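Local atomic coordinates of particle-associated glycoside hydrolase (PDB entry 6C72), a protein that forms the trimeric tailspike of an Acinetobacter phage and depolymerises the capsular polysaccharide of its bacterial host, so probably opening the way to the cell surface. Residues 130-135 against 148-153; 274-279 against 309-314; 375-380 against 399-404; 505-510 against 536-541; 514-519 against 527-532. All blocks are in the same frame, centred on the assembly; numbering follows the deposited sequence.

Interaction 1 of 5, residues 130-135 against 148-153; sequences LPKGHI and RGTFDS. With ZN (zinc ion), chain O; ZN (zinc ion), chain D.
Leu130 and Arg148 are tied through their backbones: Leu130 N donates to Arg148 O over 2.6 Å, in an almost perfectly straight bond that lies nearly along the C=O axis. Leu130 O is bound in turn by a side chain, two residues beyond Arg148: Thr150 OG1 donates to it at 2.8 Å and arrives in the carbonyl plane. With chi1 at -58° this hydroxyl sits beside its own backbone N, while CG2 takes the place anti to N and is turned to Lys132.

The apolar contact is small. Thr150 CG2 touches Lys132 CG at 3.6 Å, the two side chains crossing at about a right angle, and CB and CG of Leu130 rest on Arg148 O. The segments follow paired strands 126-129 and 145-148 on successive coils of the parallel beta-helix; beyond Lys132 the first enters strand 133-140 while the second continues as a loop. Thr179 of the same chain binds both Pro131 O and Thr150 N through its hydroxyl.

The charged contact lies at the far end. A bend at chi3 (-77°) turns Lys132 CE out of line with the chain; NZ, one bond further, lies 3.3 Å from Asp152 OD1, a weak hydrogen bond within a salt bridge. The same OD1 accepts from Ser153 N and binds a zinc ion at 2.3 Å, with Asp152 OD2 on the metal at 2.6 Å; Glu100 belongs to this zinc site as well. A second zinc is held by His134 NE2 at 2.0 Å with three waters, and His182 hydrogen-bonds to His134 ND1.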
# COMPACT_ATOMS: atom_id res chain seq x y z
N LEU A 130 6.03 -27.85 -21.07
CA LEU A 130 7.22 -28.67 -21.14
C LEU A 130 7.04 -29.91 -20.28
O LEU A 130 6.35 -29.86 -19.26
CB LEU A 130 8.46 -27.92 -20.66
CG LEU A 130 8.79 -26.66 -21.45
CD1 LEU A 130 10.05 -26.00 -20.93
CD2 LEU A 130 8.89 -26.99 -22.94
N PRO A 131 7.61 -31.05 -20.65
CA PRO A 131 7.54 -32.24 -19.80
C PRO A 131 8.60 -32.16 -18.71
O PRO A 131 9.39 -31.23 -18.65
CB PRO A 131 7.83 -33.37 -20.78
CG PRO A 131 8.82 -32.76 -21.71
CD PRO A 131 8.38 -31.31 -21.88
N LYS A 132 8.64 -33.18 -17.88
CA LYS A 132 9.76 -33.33 -16.97
C LYS A 132 11.02 -33.67 -17.77
O LYS A 132 10.97 -34.12 -18.91
CB LYS A 132 9.48 -34.44 -15.95
CG LYS A 132 8.33 -34.11 -15.00
CD LYS A 132 8.28 -35.07 -13.85
CE LYS A 132 7.70 -36.39 -14.28
NZ LYS A 132 7.85 -37.36 -13.18
N GLY A 133 12.17 -33.42 -17.15
CA GLY A 133 13.46 -33.74 -17.73
C GLY A 133 14.33 -32.50 -17.88
O GLY A 133 13.91 -31.37 -17.63
N HIS A 134 15.58 -32.76 -18.27
CA HIS A 134 16.51 -31.69 -18.61
C HIS A 134 16.36 -31.37 -20.09
O HIS A 134 16.32 -32.27 -20.93
CB HIS A 134 17.95 -32.08 -18.29
CG HIS A 134 18.24 -32.14 -16.82
ND1 HIS A 134 18.89 -31.14 -16.14
CD2 HIS A 134 17.93 -33.08 -15.89
CE1 HIS A 134 18.99 -31.46 -14.87
NE2 HIS A 134 18.41 -32.63 -14.68
N ILE A 135 16.22 -30.08 -20.40
CA ILE A 135 15.97 -29.60 -21.75
C ILE A 135 17.01 -28.53 -22.06
O ILE A 135 17.06 -27.50 -21.37
CB ILE A 135 14.55 -29.05 -21.90
CG1 ILE A 135 13.53 -30.11 -21.50
CG2 ILE A 135 14.31 -28.59 -23.32
CD1 ILE A 135 12.12 -29.59 -21.40
N ARG A 148 5.57 -23.40 -19.60
CA ARG A 148 5.23 -23.99 -18.32
C ARG A 148 5.84 -25.38 -18.20
O ARG A 148 5.69 -26.21 -19.09
CB ARG A 148 3.70 -24.06 -18.14
CG ARG A 148 3.26 -24.55 -16.77
CD ARG A 148 1.74 -24.49 -16.60
NE ARG A 148 1.06 -25.42 -17.50
CZ ARG A 148 -0.19 -25.28 -17.93
NH1 ARG A 148 -0.91 -24.22 -17.56
NH2 ARG A 148 -0.72 -26.18 -18.75
N GLY A 149 6.53 -25.63 -17.08
CA GLY A 149 7.09 -26.94 -16.81
C GLY A 149 6.14 -27.83 -16.02
O GLY A 149 4.97 -27.51 -15.80
N THR A 150 6.69 -28.96 -15.58
CA THR A 150 5.95 -29.99 -14.86
C THR A 150 6.65 -30.24 -13.53
O THR A 150 7.83 -30.60 -13.50
CB THR A 150 5.90 -31.29 -15.67
OG1 THR A 150 5.27 -31.06 -16.95
CG2 THR A 150 5.13 -32.39 -14.92
N PHE A 151 5.93 -30.05 -12.43
CA PHE A 151 6.48 -30.41 -11.13
C PHE A 151 6.78 -31.91 -11.08
O PHE A 151 6.07 -32.73 -11.67
CB PHE A 151 5.50 -30.04 -10.00
CG PHE A 151 5.34 -28.54 -9.79
CD1 PHE A 151 6.37 -27.78 -9.27
CD2 PHE A 151 4.14 -27.91 -10.11
CE1 PHE A 151 6.21 -26.42 -9.09
CE2 PHE A 151 3.98 -26.55 -9.94
CZ PHE A 151 5.01 -25.80 -9.42
N ASP A 152 7.85 -32.26 -10.37
CA ASP A 152 8.09 -33.66 -10.12
C ASP A 152 7.03 -34.18 -9.15
O ASP A 152 6.26 -33.41 -8.56
CB ASP A 152 9.51 -33.88 -9.58
CG ASP A 152 10.07 -35.26 -9.97
OD1 ASP A 152 9.30 -36.11 -10.48
OD2 ASP A 152 11.29 -35.50 -9.80
N SER A 153 6.96 -35.50 -9.02
CA SER A 153 5.93 -36.10 -8.20
C SER A 153 6.07 -35.68 -6.74
O SER A 153 7.17 -35.50 -6.23
CB SER A 153 6.00 -37.61 -8.33
OG SER A 153 7.22 -38.07 -7.79
ZN ZN O . 10.76 -37.93 -10.58
ZN ZN D . 18.28 -33.72 -13.02
O HOH W 1 19.67 -35.28 -12.50
O HOH W 2 18.98 -32.11 -11.22
O HOH W 3 16.65 -34.87 -13.19

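Interaction 2 of 5, residues 274-279 against 309-314; sequences LVYCHD and TDTVYN. With ZN (zinc ion), chain H.
His278 lies against Tyr313 across two parallel strands. Its CB stands over the centre of the tyrosine ring, 3.5 Å from the centroid, in a CH-pi contact. The imidazole runs alongside the phenol with the planes only 2° apart, but the rings are slid so far that they barely overlap; what covers one face of the imidazole, toward its rim, is Tyr313 OH. The strand pairing puts both side chains on the same face of the sheet, and each CG lies between its backbone N and carbonyl carbon (chi1 67° for His278, 52° for Tyr313).

At the next corner Asn314 ND2 donates to Asp279 OD1 at 2.9 Å from above the carboxylate plane. That oxygen also accepts the N-H of His278 ND1 at 2.7 Å on its anti lone pair, within the imidazole plane. The opposite end of the contact has Tyr276 lying over Thr309 and Asp310, with Asp310 CA beneath the ring, 4.0 Å from its centroid, in a second CH-pi contact. Tyr276 OH is bound by Asp250, and Asp310 reaches Arg247 and Asn305.

Beneath the side chains, Cys277 N bonds to Thr311 O at 3.0 Å and Asp279 N to Tyr313 O at 3.2 Å, the parallel pairing of neighbouring coils in the beta-helix. Asn352 of the third subunit binds Asp279 OD2.

With ND1 engaged as a donor, the imidazole presents NE2 as the metal ligand, and a zinc ion sits 2.0 Å from NE2 with four waters around it. The carboxylate behind the ring fixes its rotation and probably makes NE2 a stronger donor to the metal.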
# COMPACT_ATOMS: atom_id res chain seq x y z
N LEU A 274 17.80 -5.60 -11.98
CA LEU A 274 16.90 -4.69 -12.66
C LEU A 274 17.76 -3.56 -13.21
O LEU A 274 18.42 -2.86 -12.43
CB LEU A 274 15.82 -4.14 -11.72
CG LEU A 274 15.01 -5.15 -10.91
CD1 LEU A 274 13.81 -4.46 -10.27
CD2 LEU A 274 14.56 -6.30 -11.78
N VAL A 275 17.72 -3.36 -14.52
CA VAL A 275 18.61 -2.43 -15.20
C VAL A 275 17.85 -1.31 -15.89
O VAL A 275 18.28 -0.15 -15.85
CB VAL A 275 19.50 -3.19 -16.21
CG1 VAL A 275 20.40 -2.24 -16.96
CG2 VAL A 275 20.30 -4.27 -15.49
N TYR A 276 16.70 -1.60 -16.49
CA TYR A 276 15.93 -0.59 -17.21
C TYR A 276 14.49 -1.10 -17.28
O TYR A 276 14.17 -1.92 -18.13
CB TYR A 276 16.52 -0.35 -18.59
CG TYR A 276 15.95 0.79 -19.43
CD1 TYR A 276 14.91 1.60 -18.98
CD2 TYR A 276 16.47 1.04 -20.70
CE1 TYR A 276 14.41 2.61 -19.77
CE2 TYR A 276 15.98 2.04 -21.51
CZ TYR A 276 14.95 2.83 -21.05
OH TYR A 276 14.48 3.84 -21.87
N CYS A 277 13.64 -0.62 -16.36
CA CYS A 277 12.28 -1.11 -16.22
C CYS A 277 11.58 -0.30 -15.14
O CYS A 277 12.23 0.39 -14.35
CB CYS A 277 12.23 -2.61 -15.88
SG CYS A 277 13.21 -3.06 -14.40
N HIS A 278 10.26 -0.40 -15.10
CA HIS A 278 9.53 0.18 -13.99
C HIS A 278 8.30 -0.66 -13.68
O HIS A 278 7.89 -1.51 -14.47
CB HIS A 278 9.15 1.67 -14.24
CG HIS A 278 8.16 1.90 -15.34
ND1 HIS A 278 6.81 2.02 -15.11
CD2 HIS A 278 8.33 2.08 -16.68
CE1 HIS A 278 6.18 2.23 -16.26
NE2 HIS A 278 7.08 2.28 -17.22
N ASP A 279 7.77 -0.46 -12.47
CA ASP A 279 6.58 -1.13 -11.95
C ASP A 279 6.76 -2.66 -11.96
O ASP A 279 6.11 -3.40 -12.69
CB ASP A 279 5.33 -0.69 -12.71
CG ASP A 279 4.85 0.69 -12.28
OD1 ASP A 279 5.31 1.73 -12.83
OD2 ASP A 279 4.02 0.74 -11.35
N THR A 309 20.51 5.57 -21.07
CA THR A 309 19.15 5.93 -20.72
C THR A 309 18.50 4.94 -19.77
O THR A 309 17.30 5.05 -19.53
CB THR A 309 18.29 6.03 -21.98
OG1 THR A 309 18.38 4.79 -22.70
CG2 THR A 309 18.72 7.22 -22.85
N ASP A 310 19.26 3.97 -19.26
CA ASP A 310 18.72 3.04 -18.28
C ASP A 310 18.11 3.77 -17.08
O ASP A 310 18.69 4.73 -16.56
CB ASP A 310 19.81 2.10 -17.77
CG ASP A 310 20.26 1.08 -18.78
OD1 ASP A 310 19.62 0.94 -19.85
OD2 ASP A 310 21.28 0.43 -18.50
N THR A 311 16.95 3.30 -16.64
CA THR A 311 16.35 3.83 -15.43
C THR A 311 15.47 2.75 -14.83
O THR A 311 14.89 1.94 -15.56
CB THR A 311 15.56 5.12 -15.71
OG1 THR A 311 15.11 5.67 -14.46
CG2 THR A 311 14.35 4.86 -16.59
N VAL A 312 15.42 2.71 -13.49
CA VAL A 312 14.60 1.75 -12.76
C VAL A 312 13.85 2.48 -11.67
O VAL A 312 14.44 3.24 -10.90
CB VAL A 312 15.42 0.60 -12.15
CG1 VAL A 312 14.49 -0.29 -11.34
CG2 VAL A 312 16.07 -0.20 -13.25
N TYR A 313 12.54 2.25 -11.59
CA TYR A 313 11.74 2.89 -10.57
C TYR A 313 10.45 2.11 -10.39
O TYR A 313 10.09 1.30 -11.25
CB TYR A 313 11.48 4.37 -10.90
CG TYR A 313 10.89 4.64 -12.27
CD1 TYR A 313 11.71 4.68 -13.40
CD2 TYR A 313 9.53 4.85 -12.44
CE1 TYR A 313 11.19 4.91 -14.65
CE2 TYR A 313 8.99 5.09 -13.69
CZ TYR A 313 9.83 5.12 -14.79
OH TYR A 313 9.31 5.35 -16.05
N ASN A 314 9.78 2.34 -9.27
CA ASN A 314 8.51 1.67 -8.93
C ASN A 314 8.72 0.16 -8.80
O ASN A 314 8.25 -0.63 -9.61
CB ASN A 314 7.42 2.00 -9.96
CG ASN A 314 7.22 3.52 -10.17
OD1 ASN A 314 7.66 4.34 -9.35
ND2 ASN A 314 6.50 3.90 -11.23
ZN ZN H . 6.68 2.52 -19.21
O HOH W 4 15.07 6.51 -20.17
O HOH W 5 8.57 2.26 -20.07
O HOH W 6 6.29 4.75 -19.09
O HOH W 7 6.35 3.27 -21.36
O HOH W 8 4.63 1.55 -19.47

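Interaction 3 of 5, residues 375-380 against 399-404; sequences DNCEFD and TNNTLW. With ZN (zinc ion), chain K.
The backbones from Asp375 and Thr399 run parallel, their end-to-end directions 12° apart, and pair as Asp375 with Thr399, Glu378 with Thr402 and Phe379 with Leu403. Between these pairs both chains turn a corner, and there Asn401 fills in for the strand: its OD1 accepts from Cys377 N at 2.7 Å, on a lone pair in the amide plane, while its ND2 holds Val374 O. Asn376 and Asn400 lie side by side at the same corner, pointing the same way with amide planes 24° apart; Asn376 ND2 lies 3.5 Å from Asn400 CB.

Thr399 OG1 donates to Asp375 OD1 at 2.5 Å, using the anti lone pair of that carboxylate oxygen. At the far end Trp404 NE1 gives its proton to Glu378 OE1 at 2.8 Å, nearly in the indole plane, with the carboxylate turned 74° from the ring. A zinc ion sits on that same oxygen at 2.1 Å, so the indole helps to orient a metal ligand. Phe379 CD2 meets Leu403 CD1 at 4.0 Å.

Thr402 OG1 is bonded to Pro342 O of the second subunit. Within the beta-helix, the coil before stacks Phe355 on Phe379, and strand 422-429 of the coil after lies against Thr399, Leu403 and Trp404.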
# COMPACT_ATOMS: atom_id res chain seq x y z
N ASP A 375 10.04 -1.32 5.70
CA ASP A 375 8.97 -1.46 6.68
C ASP A 375 8.74 -2.93 7.01
O ASP A 375 8.59 -3.76 6.11
CB ASP A 375 7.69 -0.82 6.15
CG ASP A 375 6.55 -0.93 7.12
OD1 ASP A 375 6.48 -0.10 8.05
OD2 ASP A 375 5.72 -1.86 6.96
N ASN A 376 8.69 -3.24 8.32
CA ASN A 376 8.41 -4.58 8.83
C ASN A 376 9.38 -5.61 8.25
O ASN A 376 9.00 -6.73 7.91
CB ASN A 376 6.96 -4.98 8.60
CG ASN A 376 6.04 -4.50 9.72
OD1 ASN A 376 5.99 -5.11 10.79
ND2 ASN A 376 5.33 -3.40 9.49
N CYS A 377 10.64 -5.21 8.13
CA CYS A 377 11.72 -6.07 7.67
C CYS A 377 12.59 -6.56 8.83
O CYS A 377 12.63 -5.97 9.91
CB CYS A 377 12.58 -5.32 6.65
SG CYS A 377 11.70 -4.90 5.15
N GLU A 378 13.32 -7.65 8.58
CA GLU A 378 14.25 -8.21 9.54
C GLU A 378 15.67 -8.15 8.99
O GLU A 378 15.89 -8.38 7.80
CB GLU A 378 13.90 -9.66 9.87
CG GLU A 378 12.53 -9.87 10.48
CD GLU A 378 12.29 -11.33 10.83
OE1 GLU A 378 13.21 -11.96 11.39
OE2 GLU A 378 11.20 -11.85 10.50
N PHE A 379 16.63 -7.83 9.86
CA PHE A 379 18.03 -7.70 9.46
C PHE A 379 18.90 -8.55 10.39
O PHE A 379 18.85 -8.36 11.61
CB PHE A 379 18.46 -6.23 9.50
CG PHE A 379 17.76 -5.38 8.47
CD1 PHE A 379 18.31 -5.22 7.20
CD2 PHE A 379 16.57 -4.74 8.77
CE1 PHE A 379 17.67 -4.43 6.23
CE2 PHE A 379 15.93 -3.95 7.82
CZ PHE A 379 16.49 -3.80 6.54
N ASP A 380 19.65 -9.49 9.82
CA ASP A 380 20.62 -10.27 10.60
C ASP A 380 21.87 -9.47 10.94
O ASP A 380 22.57 -9.80 11.90
CB ASP A 380 21.04 -11.54 9.86
CG ASP A 380 20.03 -12.66 10.00
OD1 ASP A 380 18.99 -12.45 10.66
OD2 ASP A 380 20.26 -13.74 9.43
N THR A 399 10.59 1.95 9.28
CA THR A 399 9.56 1.73 10.29
C THR A 399 9.37 0.25 10.60
O THR A 399 9.41 -0.61 9.70
CB THR A 399 8.22 2.33 9.84
OG1 THR A 399 7.94 1.90 8.50
CG2 THR A 399 8.23 3.87 9.91
N ASN A 400 9.17 -0.05 11.89
CA ASN A 400 8.72 -1.36 12.32
C ASN A 400 9.66 -2.47 11.86
O ASN A 400 9.22 -3.56 11.55
CB ASN A 400 7.30 -1.64 11.85
CG ASN A 400 6.31 -0.63 12.38
OD1 ASN A 400 5.62 0.05 11.60
ND2 ASN A 400 6.24 -0.50 13.70
N ASN A 401 10.95 -2.19 11.80
CA ASN A 401 11.93 -3.19 11.44
C ASN A 401 12.64 -3.68 12.69
O ASN A 401 12.64 -3.01 13.73
CB ASN A 401 12.95 -2.62 10.44
CG ASN A 401 12.29 -2.00 9.23
OD1 ASN A 401 11.66 -2.71 8.45
ND2 ASN A 401 12.41 -0.65 9.08
N THR A 402 13.28 -4.83 12.57
CA THR A 402 14.08 -5.39 13.64
C THR A 402 15.51 -5.57 13.14
O THR A 402 15.73 -6.12 12.06
CB THR A 402 13.49 -6.72 14.13
OG1 THR A 402 12.21 -6.48 14.72
CG2 THR A 402 14.40 -7.43 15.17
N LEU A 403 16.46 -5.06 13.89
CA LEU A 403 17.87 -5.35 13.65
C LEU A 403 18.27 -6.41 14.69
O LEU A 403 18.41 -6.11 15.87
CB LEU A 403 18.72 -4.09 13.72
CG LEU A 403 18.77 -3.29 12.41
CD1 LEU A 403 17.44 -2.59 12.09
CD2 LEU A 403 19.91 -2.28 12.40
N TRP A 404 18.41 -7.66 14.24
CA TRP A 404 18.69 -8.74 15.17
C TRP A 404 20.12 -8.67 15.70
O TRP A 404 20.38 -9.17 16.80
CB TRP A 404 18.44 -10.10 14.51
CG TRP A 404 16.99 -10.41 14.22
CD1 TRP A 404 16.41 -10.62 12.99
CD2 TRP A 404 15.94 -10.57 15.19
NE1 TRP A 404 15.07 -10.89 13.14
CE2 TRP A 404 14.76 -10.87 14.47
CE3 TRP A 404 15.89 -10.48 16.58
CZ2 TRP A 404 13.54 -11.07 15.11
CZ3 TRP A 404 14.68 -10.69 17.21
CH2 TRP A 404 13.52 -10.98 16.47
ZN ZN K . 13.54 -14.03 11.72

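Interaction 4 of 5, residues 505-510 against 536-541; sequences VPLRSG and SDNSTT
Leu507 and Ser536 meet where strand 509-517 begins and strand 528-536 ends, at one end of two neighbouring strands of the antiparallel beta-sheet in the C-terminal domain. Ser536 N donates to Ser509 O at 2.9 Å, and a weak return bond runs from Ser509 N to Ser536 O. Next to the serine, Leu507 sets its two methyls against the turning backbone: CD1 is 3.3 Å from Asn538 O and CD2 is 3.4 Å from Asp537 O. Asp537 OD1 makes an Asx turn through Ser539 N, extended to an Asx motif by Thr540 N, while OD2 forms a salt bridge with Lys527 of the third subunit.

Arg508 also covers the turn. Its backbone N donates to Asp537 O at 3.0 Å from above the carbonyl plane, and its chain runs extended from CG to NE beside Asn538, both side chains pointing the same way. Asn538 ND2 binds Thr522 of the third subunit, while the amide oxygen accepts from the arginine. A water links Pro506 O, Ser509 O and Ser536 OG.

The guanidinium holds that oxygen side-on with two nitrogens, both from the same face of the amide. Arg508 NE is 2.8 Å from Asn538 OD1. Arg508 NH2 is 3.1 Å from Asn538 OD1.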
# COMPACT_ATOMS: atom_id res chain seq x y z
N VAL A 505 5.98 52.78 18.47
CA VAL A 505 5.27 51.87 19.37
C VAL A 505 3.77 52.07 19.17
O VAL A 505 3.32 53.19 18.87
CB VAL A 505 5.68 52.09 20.84
CG1 VAL A 505 7.16 51.78 21.04
CG2 VAL A 505 5.39 53.52 21.26
N PRO A 506 2.96 51.03 19.32
CA PRO A 506 1.52 51.17 19.10
C PRO A 506 0.85 51.87 20.28
O PRO A 506 1.43 52.03 21.36
CB PRO A 506 1.05 49.71 18.98
CG PRO A 506 2.02 48.94 19.77
CD PRO A 506 3.35 49.64 19.64
N LEU A 507 -0.40 52.26 20.05
CA LEU A 507 -1.21 52.79 21.14
C LEU A 507 -1.65 51.66 22.06
O LEU A 507 -1.39 50.48 21.81
CB LEU A 507 -2.42 53.53 20.57
CG LEU A 507 -2.13 54.86 19.89
CD1 LEU A 507 -3.31 55.31 19.06
CD2 LEU A 507 -1.78 55.89 20.95
N ARG A 508 -2.33 52.04 23.16
CA ARG A 508 -2.97 51.08 24.06
C ARG A 508 -2.01 49.96 24.47
O ARG A 508 -2.35 48.78 24.43
CB ARG A 508 -4.22 50.48 23.44
CG ARG A 508 -5.15 51.46 22.77
CD ARG A 508 -6.35 50.71 22.23
NE ARG A 508 -7.30 51.55 21.51
CZ ARG A 508 -8.45 51.10 21.02
NH1 ARG A 508 -8.79 49.82 21.19
NH2 ARG A 508 -9.26 51.92 20.37
N SER A 509 -0.77 50.33 24.80
CA SER A 509 0.22 49.30 25.05
C SER A 509 1.32 49.88 25.92
O SER A 509 1.50 51.09 25.98
CB SER A 509 0.82 48.74 23.74
OG SER A 509 1.56 49.71 23.02
N GLY A 510 1.99 49.00 26.64
CA GLY A 510 3.22 49.33 27.34
C GLY A 510 4.37 48.61 26.64
O GLY A 510 4.24 47.44 26.27
N SER A 536 1.03 53.90 26.68
CA SER A 536 0.07 54.74 25.99
C SER A 536 -1.33 54.22 26.19
O SER A 536 -1.56 53.01 26.24
CB SER A 536 0.36 54.80 24.49
OG SER A 536 1.68 55.22 24.26
N ASP A 537 -2.29 55.14 26.28
CA ASP A 537 -3.69 54.76 26.13
C ASP A 537 -4.08 54.97 24.67
O ASP A 537 -3.24 54.81 23.78
CB ASP A 537 -4.57 55.56 27.08
CG ASP A 537 -4.43 57.06 26.90
OD1 ASP A 537 -3.93 57.51 25.84
OD2 ASP A 537 -4.82 57.80 27.83
N ASN A 538 -5.33 55.37 24.40
CA ASN A 538 -5.75 55.48 23.01
C ASN A 538 -5.17 56.69 22.28
O ASN A 538 -5.37 56.82 21.07
CB ASN A 538 -7.28 55.54 22.90
CG ASN A 538 -7.78 55.24 21.49
OD1 ASN A 538 -7.31 54.31 20.83
ND2 ASN A 538 -8.70 56.07 21.00
N SER A 539 -4.44 57.58 22.97
CA SER A 539 -3.90 58.74 22.28
C SER A 539 -2.65 59.32 22.94
O SER A 539 -1.83 59.93 22.25
CB SER A 539 -4.96 59.83 22.20
OG SER A 539 -5.22 60.36 23.49
N THR A 540 -2.49 59.14 24.25
CA THR A 540 -1.46 59.82 25.02
C THR A 540 -0.35 58.86 25.44
O THR A 540 -0.61 57.70 25.76
CB THR A 540 -2.07 60.45 26.27
OG1 THR A 540 -3.16 61.28 25.86
CG2 THR A 540 -1.05 61.32 26.98
N THR A 541 0.87 59.38 25.51
CA THR A 541 2.07 58.57 25.70
C THR A 541 3.00 59.19 26.74
O THR A 541 3.25 60.40 26.71
CB THR A 541 2.80 58.43 24.36
OG1 THR A 541 2.01 57.63 23.48
CG2 THR A 541 4.16 57.81 24.55
O HOH W 9 2.78 52.71 23.76

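Interaction 5 of 5, residues 514-519 against 527-532; sequences TITGAD and KAYVEL. With ZN (zinc ion), chain L.
Thr514 and Tyr529 are brought together by their first torsions: CG2 of the threonine is anti to its backbone N, and chi1 of -165° likewise puts Tyr529 CG anti to N, so that Thr514 CG2 comes within 3.6 Å of Tyr529 CZ. In Thr516 it is the hydroxyl that stands anti to N (chi1 -172°), and OG1 donates to Ala528 O at 2.8 Å, nearly in line with the carbonyl. Gly517 N adds a weak bond to the same oxygen.

Strands 514-517 and 528-532 form an antiparallel beta-hairpin, 174° apart in direction. Ile515 and Val530 are its hydrogen-bonded pair, joined by two N-H...O bonds of 2.9 Å. On the face away from Tyr529, Ile515 CD1 meets Leu532 CD1 at 3.9 Å. Strands 556-561 and 564-569 cover that face, while Phe533 of the second subunit meets the tyrosine ring edge-to-face.

One water joins Thr514 OG1, Tyr529 OH and Glu531 OE2; Lys512 pairs with OE2 and Asn546 ND2 with OE1. Beyond the hairpin Asp519 OD1 binds a zinc ion at 2.4 Å, OD2 at longer range, in a site shared with Thr521, Ser573 and Asn575. Hydroxyls on the Tyr529 side meet a water and a backbone carbonyl, whereas Ile515, Val530 and Leu532 make the apolar contacts on the other.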
# COMPACT_ATOMS: atom_id res chain seq x y z
N THR A 514 15.03 47.39 24.71
CA THR A 514 16.38 47.16 25.22
C THR A 514 17.38 47.36 24.10
O THR A 514 17.25 46.75 23.03
CB THR A 514 16.53 45.76 25.81
OG1 THR A 514 15.54 45.59 26.83
CG2 THR A 514 17.91 45.58 26.41
N ILE A 515 18.36 48.22 24.32
CA ILE A 515 19.36 48.58 23.33
C ILE A 515 20.71 48.17 23.89
O ILE A 515 21.06 48.57 25.01
CB ILE A 515 19.34 50.09 23.02
CG1 ILE A 515 17.91 50.57 22.75
CG2 ILE A 515 20.20 50.40 21.81
CD1 ILE A 515 17.77 52.07 22.85
N THR A 516 21.46 47.38 23.13
CA THR A 516 22.77 46.96 23.61
C THR A 516 23.71 46.79 22.42
O THR A 516 23.28 46.68 21.28
CB THR A 516 22.66 45.68 24.45
OG1 THR A 516 23.93 45.39 25.07
CG2 THR A 516 22.24 44.52 23.61
N GLY A 517 25.02 46.84 22.70
CA GLY A 517 25.99 46.67 21.64
C GLY A 517 26.25 45.20 21.30
O GLY A 517 26.10 44.30 22.14
N ALA A 518 26.62 44.96 20.05
CA ALA A 518 27.04 43.64 19.59
C ALA A 518 28.07 43.85 18.49
O ALA A 518 27.96 43.35 17.38
CB ALA A 518 25.85 42.81 19.11
N ASP A 519 29.12 44.59 18.81
CA ASP A 519 30.02 45.13 17.82
C ASP A 519 31.22 44.22 17.61
O ASP A 519 31.77 43.67 18.57
CB ASP A 519 30.48 46.52 18.26
CG ASP A 519 30.90 47.40 17.11
OD1 ASP A 519 31.77 46.96 16.32
OD2 ASP A 519 30.36 48.53 16.99
N LYS A 527 29.35 50.07 23.40
CA LYS A 527 29.12 49.57 24.76
C LYS A 527 27.91 50.29 25.31
O LYS A 527 27.97 51.49 25.61
CB LYS A 527 30.33 49.78 25.68
CG LYS A 527 31.45 48.78 25.50
CD LYS A 527 32.54 49.38 24.68
CE LYS A 527 33.71 48.43 24.45
NZ LYS A 527 34.63 49.16 23.51
N ALA A 528 26.81 49.56 25.47
CA ALA A 528 25.58 50.16 25.95
C ALA A 528 24.65 49.05 26.40
O ALA A 528 24.66 47.95 25.85
CB ALA A 528 24.90 51.01 24.87
N TYR A 529 23.87 49.35 27.43
CA TYR A 529 22.71 48.56 27.81
C TYR A 529 21.70 49.56 28.36
O TYR A 529 21.83 50.03 29.50
CB TYR A 529 23.05 47.46 28.81
CG TYR A 529 21.96 46.42 28.92
CD1 TYR A 529 20.72 46.74 29.49
CD2 TYR A 529 22.17 45.11 28.52
CE1 TYR A 529 19.71 45.80 29.60
CE2 TYR A 529 21.17 44.14 28.64
CZ TYR A 529 19.94 44.50 29.18
OH TYR A 529 18.93 43.56 29.30
N VAL A 530 20.74 49.93 27.53
CA VAL A 530 19.80 51.01 27.80
C VAL A 530 18.40 50.44 27.71
O VAL A 530 18.08 49.73 26.74
CB VAL A 530 20.00 52.17 26.82
CG1 VAL A 530 18.90 53.21 26.96
CG2 VAL A 530 21.37 52.79 27.01
N GLU A 531 17.57 50.72 28.71
CA GLU A 531 16.17 50.33 28.69
C GLU A 531 15.31 51.57 28.54
O GLU A 531 15.45 52.53 29.30
CB GLU A 531 15.81 49.55 29.96
CG GLU A 531 16.48 48.18 30.03
CD GLU A 531 16.25 47.45 31.35
OE1 GLU A 531 15.99 48.11 32.38
OE2 GLU A 531 16.32 46.20 31.35
N LEU A 532 14.44 51.57 27.54
CA LEU A 532 13.47 52.63 27.32
C LEU A 532 12.08 52.05 27.51
O LEU A 532 11.79 50.93 27.09
CB LEU A 532 13.61 53.23 25.91
CG LEU A 532 14.97 53.77 25.47
CD1 LEU A 532 14.87 54.43 24.12
CD2 LEU A 532 15.55 54.76 26.48
ZN ZN L . 31.63 48.49 14.51
O HOH W 10 16.44 44.31 29.20
O HOH W 11 31.32 47.05 12.74

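Interactions 1, 2 and 3 follow one another along the parallel beta-helix, each joining neighbouring coils, and none touches another. The centres of interaction 1 and interaction 2 are about 32 Å apart, and those of interaction 2 and interaction 3 about 26 Å apart. Interactions 4 and 5 belong to the C-terminal domain, with interaction 4 about 62 Å from interaction 3 between centres. Both use strand 509-517, with 528-536 beside it in the same sheet; their centres are 24 Å apart, and interaction 5 is nested within the loop that interaction 4 closes. Interactions 1, 3 and 5 reach the second subunit, 2 and 4 the third, so subunit contacts occur along both the body and the terminal domain.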